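Local structure of putative sulfatase yidJ (Bacteroides fragilis, 2QZU) at residues N274-Y279 and I316-H321; T174-L179 and P230-Y235. The protein probably hydrolyses sulfate esters as an arylsulfatase of the metal-dependent sulfatase family. One frame throughout, in Å; residues are numbered along the deposited sequence.

How the contacts relate
Contact 2 comes first along the chain and closes before contact 1 opens; their centres lie about 14 Å apart. Three of the four segments, 174-179, 230-235 and 316-321, are in loops that follow the parallel strands 168-172, 222-228 and 306-311 of the central mixed sheet, whereas 274-279 belongs to the long helix 267-299. The two contacts meet directly: the ring of Y279 packs on P231, with CE1 of Y279 3.4 Å from CB of P231, and also on Y235. Helix 267-299 thus bears on two loops at the same end of the sheet, the end where enzymes of the alkaline phosphatase superfamily place their active site. Both contacts also reach the second subunit.

Contact 1 (N274-Y279 and I316-H321)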
loop_
_atom_site.group_PDB
_atom_site.type_symbol
_atom_site.label_atom_id
_atom_site.label_comp_id
_atom_site.label_asym_id
_atom_site.label_seq_id
_atom_site.Cartn_x
_atom_site.Cartn_y
_atom_site.Cartn_z
ATOM N N ASN A 274 -10.488 5.581 8.926
ATOM C CA ASN A 274 -9.060 5.288 8.843
ATOM C C ASN A 274 -8.310 6.105 7.790
ATOM O O ASN A 274 -7.082 6.149 7.808
ATOM C CB ASN A 274 -8.863 3.796 8.545
ATOM C CG ASN A 274 -7.437 3.334 8.773
ATOM O OD1 ASN A 274 -6.944 2.450 8.073
ATOM N ND2 ASN A 274 -6.774 3.917 9.765
ATOM N N ASN A 275 -9.038 6.753 6.883
ATOM C CA ASN A 275 -8.398 7.516 5.814
ATOM C C ASN A 275 -8.710 9.008 5.711
ATOM O O ASN A 275 -8.037 9.726 4.969
ATOM C CB ASN A 275 -8.716 6.863 4.465
ATOM C CG ASN A 275 -8.075 5.501 4.312
ATOM O OD1 ASN A 275 -6.867 5.394 4.087
ATOM N ND2 ASN A 275 -8.875 4.450 4.447
ATOM N N ILE A 276 -9.713 9.485 6.442
ATOM C CA ILE A 276 -10.073 10.895 6.355
ATOM C C ILE A 276 -8.956 11.861 6.762
ATOM O O ILE A 276 -8.799 12.920 6.146
ATOM C CB ILE A 276 -11.369 11.198 7.165
ATOM C CG1 ILE A 276 -11.878 12.605 6.830
ATOM C CG2 ILE A 276 -11.112 11.056 8.654
ATOM C CD1 ILE A 276 -12.287 12.789 5.378
ATOM N N ARG A 277 -8.169 11.504 7.776
ATOM C CA ARG A 277 -7.075 12.372 8.216
ATOM C C ARG A 277 -6.041 12.596 7.122
ATOM O O ARG A 277 -5.628 13.732 6.869
ATOM C CB ARG A 277 -6.364 11.788 9.443
ATOM C CG ARG A 277 -7.092 12.007 10.754
ATOM C CD ARG A 277 -6.218 11.632 11.949
ATOM N NE ARG A 277 -6.936 11.809 13.207
ATOM C CZ ARG A 277 -6.415 11.579 14.408
ATOM N NH1 ARG A 277 -5.163 11.162 14.523
ATOM N NH2 ARG A 277 -7.153 11.767 15.495
ATOM N N ASN A 278 -5.612 11.513 6.481
ATOM C CA ASN A 278 -4.613 11.627 5.427
ATOM C C ASN A 278 -5.192 12.276 4.179
ATOM O O ASN A 278 -4.466 12.915 3.420
ATOM C CB ASN A 278 -4.006 10.257 5.116
ATOM C CG ASN A 278 -2.951 9.849 6.136
ATOM O OD1 ASN A 278 -2.631 8.670 6.285
ATOM N ND2 ASN A 278 -2.398 10.834 6.834
ATOM N N TYR A 279 -6.498 12.124 3.971
ATOM C CA TYR A 279 -7.144 12.753 2.820
ATOM C C TYR A 279 -7.042 14.268 3.018
ATOM O O TYR A 279 -6.664 15.006 2.101
ATOM C CB TYR A 279 -8.617 12.341 2.729
ATOM C CG TYR A 279 -9.336 12.876 1.505
ATOM C CD1 TYR A 279 -8.969 12.471 0.218
ATOM C CD2 TYR A 279 -10.389 13.779 1.635
ATOM C CE1 TYR A 279 -9.642 12.954 -0.913
ATOM C CE2 TYR A 279 -11.066 14.270 0.515
ATOM C CZ TYR A 279 -10.688 13.851 -0.753
ATOM O OH TYR A 279 -11.369 14.327 -1.853
ATOM N N ILE A 316 -15.034 11.461 -4.178
ATOM C CA ILE A 316 -14.769 10.108 -3.692
ATOM C C ILE A 316 -15.758 9.751 -2.575
ATOM O O ILE A 316 -16.133 10.611 -1.772
ATOM C CB ILE A 316 -13.303 10.007 -3.154
ATOM C CG1 ILE A 316 -12.942 8.554 -2.858
ATOM C CG2 ILE A 316 -13.133 10.862 -1.902
ATOM C CD1 ILE A 316 -12.779 7.719 -4.094
ATOM N N CYS A 317 -16.202 8.497 -2.532
ATOM C CA CYS A 317 -17.134 8.073 -1.484
ATOM C C CYS A 317 -16.371 7.732 -0.204
ATOM O O CYS A 317 -16.784 8.104 0.897
ATOM C CB CYS A 317 -17.959 6.872 -1.950
ATOM S SG CYS A 317 -19.170 7.288 -3.237
HETATM N N MSE A 318 -15.254 7.026 -0.361
HETATM C CA MSE A 318 -14.397 6.653 0.765
HETATM C C MSE A 318 -15.165 5.956 1.895
HETATM O O MSE A 318 -14.920 6.205 3.080
HETATM C CB MSE A 318 -13.688 7.907 1.303
HETATM C CG MSE A 318 -12.411 7.635 2.094
HETATM SE SE MSE A 318 -11.520 9.271 2.698
HETATM C CE MSE A 318 -12.375 9.450 4.408
ATOM N N GLY A 319 -16.092 5.080 1.525
ATOM C CA GLY A 319 -16.867 4.369 2.529
ATOM C C GLY A 319 -18.317 4.814 2.597
ATOM O O GLY A 319 -19.193 4.035 2.971
ATOM N N ALA A 320 -18.576 6.070 2.248
ATOM C CA ALA A 320 -19.938 6.582 2.271
ATOM C C ALA A 320 -20.774 5.776 1.282
ATOM O O ALA A 320 -20.305 5.438 0.190
ATOM C CB ALA A 320 -19.955 8.060 1.899
ATOM N N HIS A 321 -22.009 5.474 1.677
ATOM C CA HIS A 321 -22.930 4.691 0.857
ATOM C C HIS A 321 -22.374 3.301 0.544
ATOM O O HIS A 321 -22.743 2.681 -0.451
ATOM C CB HIS A 321 -23.264 5.448 -0.436
ATOM C CG HIS A 321 -24.148 6.638 -0.222
ATOM N ND1 HIS A 321 -25.455 6.525 0.199
ATOM C CD2 HIS A 321 -23.900 7.966 -0.325
ATOM C CE1 HIS A 321 -25.976 7.730 0.350
ATOM N NE2 HIS A 321 -25.051 8.622 0.039
#
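M318, a selenomethionine, reaches I276 through a chain whose CG stands anti to the backbone N (chi1 -158°) and which bends at its last torsion (chi3 91°), turning CE onto the helix. Y279 likewise has CG anti to its backbone N, and its ring extends toward I316. The methyl CE of M318 lies 3.3 Å from CA of I276. The two side chains cross at about a right angle, and the carbon-carbon spacing is tighter than usual, CE of M318 being 3.4 Å from CB of I276 and nearly as close to CD1. The selenium itself rests 4.1 Å from CB of N275. It also makes an oblique Met-aromatic contact with Y279, SE being 5.0 Å from the ring centroid and 31° off its normal. Farther along the ring, CG2 of I316 approaches OH of Y279 at 3.9 Å as the two side chains slide past each other in opposite directions. M318 is delivered by a type I' turn, C317 to A320, in the loop after strand 306-311; Y271 and F272, one turn earlier on helix 267-299, also touch it. The Y279 hydroxyl turns to the backbone of Q37 and R39, and ND2 of N275 to the carbonyl of Y271. With no hydrogen bond between the segments, the buried interface is held by dispersion and close apolar fit, while the Y279 hydroxyl and ND2 of N275 bond outside it.

Contact 2 (T174-L179 and P230-Y235); sequences TYDYHL and PPHTGY
H178 meets P230 tip to tip. From CB, which points toward segment 230-235, CG is set anti to the carbonyl carbon (chi1 -51°), and the imidazole enters the loop formed by P230 to G234. CG of H178 is 3.6 Å from CG of P230; that proline carbon sits over the centre of the ring, 3.5 Å from the H178 centroid, in a CH-pi contact. The opposite face is covered by the carbonyl O of D176, so the ring is sandwiched between its own segment and the proline. CD2 lies under CG and CD of P230 on the proline face, while at the ring edge ND1 gives a weak hydrogen bond to O of G234, 3.3 Å long and bent to 124°. At the tip, CE1 lies 3.0 Å from O of H232, close to the ring plane, and touches O of T233 obliquely. NE2 of H178 is 3.4 Å from O of T233, at an angle too poor for a hydrogen bond. No N-H partner is found for the buried H232 carbonyl.

The loops follow strands 168-172 and 222-228, which run parallel in the central sheet of this alkaline phosphatase-like fold. In the second loop G234 has positive phi, a conformation that favours glycine.

Beside H178, D176 crosses H232 with carboxylate and ring planes 51° apart, placing OD2 of D176 3.2 Å from CE1 of H232, at the ring edge. A water links the same OD2 (2.8 Å) to OG1 of T233 (2.6 Å). OD1 of D176 takes a hydrogen bond from N229, and NE2 of H232 makes a weak one to E23 of the second subunit.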
loop_
_atom_site.group_PDB
_atom_site.type_symbol
_atom_site.label_atom_id
_atom_site.label_comp_id
_atom_site.label_asym_id
_atom_site.label_seq_id
_atom_site.Cartn_x
_atom_site.Cartn_y
_atom_site.Cartn_z
ATOM N N THR A 174 -0.617 7.805 -15.696
ATOM C CA THR A 174 -1.137 7.735 -14.336
ATOM C C THR A 174 -0.094 6.980 -13.522
ATOM O O THR A 174 0.605 6.113 -14.047
ATOM C CB THR A 174 -2.545 7.077 -14.248
ATOM O OG1 THR A 174 -3.114 7.370 -12.962
ATOM C CG2 THR A 174 -2.475 5.574 -14.449
ATOM N N TYR A 175 0.034 7.341 -12.249
ATOM C CA TYR A 175 1.038 6.761 -11.352
ATOM C C TYR A 175 0.693 7.352 -9.991
ATOM O O TYR A 175 0.595 8.578 -9.860
ATOM C CB TYR A 175 2.421 7.230 -11.803
ATOM C CG TYR A 175 3.582 6.787 -10.947
ATOM C CD1 TYR A 175 4.293 5.620 -11.241
ATOM C CD2 TYR A 175 4.011 7.568 -9.877
ATOM C CE1 TYR A 175 5.413 5.255 -10.488
ATOM C CE2 TYR A 175 5.116 7.212 -9.125
ATOM C CZ TYR A 175 5.814 6.063 -9.434
ATOM O OH TYR A 175 6.936 5.749 -8.703
ATOM N N ASP A 176 0.561 6.503 -8.973
ATOM C CA ASP A 176 0.118 6.984 -7.671
ATOM C C ASP A 176 1.030 6.951 -6.456
ATOM O O ASP A 176 0.559 7.157 -5.337
ATOM C CB ASP A 176 -1.207 6.297 -7.323
ATOM C CG ASP A 176 -2.200 6.334 -8.476
ATOM O OD1 ASP A 176 -2.214 7.342 -9.209
ATOM O OD2 ASP A 176 -2.971 5.367 -8.653
ATOM N N TYR A 177 2.321 6.692 -6.655
ATOM C CA TYR A 177 3.253 6.702 -5.531
ATOM C C TYR A 177 3.764 8.148 -5.493
ATOM O O TYR A 177 4.815 8.467 -6.047
ATOM C CB TYR A 177 4.405 5.725 -5.774
ATOM C CG TYR A 177 5.333 5.612 -4.589
ATOM C CD1 TYR A 177 4.939 4.932 -3.434
ATOM C CD2 TYR A 177 6.576 6.240 -4.596
ATOM C CE1 TYR A 177 5.762 4.887 -2.311
ATOM C CE2 TYR A 177 7.408 6.202 -3.482
ATOM C CZ TYR A 177 6.993 5.528 -2.343
ATOM O OH TYR A 177 7.807 5.514 -1.234
ATOM N N HIS A 178 2.991 9.012 -4.836
ATOM C CA HIS A 178 3.276 10.448 -4.748
ATOM C C HIS A 178 4.642 10.884 -4.230
ATOM O O HIS A 178 5.118 11.968 -4.584
ATOM C CB HIS A 178 2.205 11.128 -3.896
ATOM C CG HIS A 178 0.807 10.801 -4.311
ATOM N ND1 HIS A 178 -0.193 10.528 -3.400
ATOM C CD2 HIS A 178 0.235 10.717 -5.535
ATOM C CE1 HIS A 178 -1.320 10.290 -4.047
ATOM N NE2 HIS A 178 -1.089 10.399 -5.343
ATOM N N LEU A 179 5.262 10.058 -3.393
ATOM C CA LEU A 179 6.562 10.386 -2.810
ATOM C C LEU A 179 7.740 10.257 -3.775
ATOM O O LEU A 179 8.827 10.766 -3.503
ATOM C CB LEU A 179 6.811 9.521 -1.572
ATOM C CG LEU A 179 5.753 9.627 -0.466
ATOM C CD1 LEU A 179 6.064 8.639 0.647
ATOM C CD2 LEU A 179 5.709 11.046 0.066
ATOM N N PRO A 230 -2.468 13.953 -5.860
ATOM C CA PRO A 230 -3.166 13.944 -4.568
ATOM C C PRO A 230 -4.330 14.934 -4.698
ATOM O O PRO A 230 -4.240 15.883 -5.471
ATOM C CB PRO A 230 -2.105 14.454 -3.594
ATOM C CG PRO A 230 -0.802 14.043 -4.243
ATOM C CD PRO A 230 -1.052 14.339 -5.705
ATOM N N PRO A 231 -5.413 14.758 -3.921
ATOM C CA PRO A 231 -5.680 13.745 -2.899
ATOM C C PRO A 231 -6.120 12.357 -3.372
ATOM O O PRO A 231 -6.805 11.647 -2.639
ATOM C CB PRO A 231 -6.735 14.417 -2.030
ATOM C CG PRO A 231 -7.545 15.155 -3.040
ATOM C CD PRO A 231 -6.500 15.757 -3.955
ATOM N N HIS A 232 -5.742 11.976 -4.587
ATOM C CA HIS A 232 -6.074 10.648 -5.099
ATOM C C HIS A 232 -5.280 9.652 -4.253
ATOM O O HIS A 232 -4.267 10.017 -3.656
ATOM C CB HIS A 232 -5.694 10.546 -6.578
ATOM C CG HIS A 232 -5.946 9.199 -7.184
ATOM N ND1 HIS A 232 -5.013 8.185 -7.159
ATOM C CD2 HIS A 232 -7.013 8.713 -7.861
ATOM C CE1 HIS A 232 -5.493 7.134 -7.799
ATOM N NE2 HIS A 232 -6.705 7.427 -8.235
ATOM N N THR A 233 -5.726 8.400 -4.214
ATOM C CA THR A 233 -5.079 7.395 -3.384
ATOM C C THR A 233 -3.592 7.334 -3.335
ATOM O O THR A 233 -2.873 7.657 -4.287
ATOM C CB THR A 233 -5.574 5.978 -3.646
ATOM O OG1 THR A 233 -5.671 5.757 -5.053
ATOM C CG2 THR A 233 -6.914 5.757 -2.947
ATOM N N GLY A 234 -3.182 6.802 -2.194
ATOM C CA GLY A 234 -1.808 6.723 -1.807
ATOM C C GLY A 234 -2.056 7.875 -0.859
ATOM O O GLY A 234 -1.299 8.835 -0.821
ATOM N N TYR A 235 -3.182 7.795 -0.139
ATOM C CA TYR A 235 -3.577 8.846 0.801
ATOM C C TYR A 235 -2.494 9.099 1.834
ATOM O O TYR A 235 -2.300 10.232 2.268
ATOM C CB TYR A 235 -4.874 8.494 1.553
ATOM C CG TYR A 235 -6.129 8.371 0.708
ATOM C CD1 TYR A 235 -6.478 9.352 -0.227
ATOM C CD2 TYR A 235 -6.982 7.278 0.865
ATOM C CE1 TYR A 235 -7.650 9.238 -0.984
ATOM C CE2 TYR A 235 -8.148 7.157 0.117
ATOM C CZ TYR A 235 -8.478 8.136 -0.806
ATOM O OH TYR A 235 -9.631 7.992 -1.547
HETATM O O HOH W 1 -3.972 4.233 -6.341
#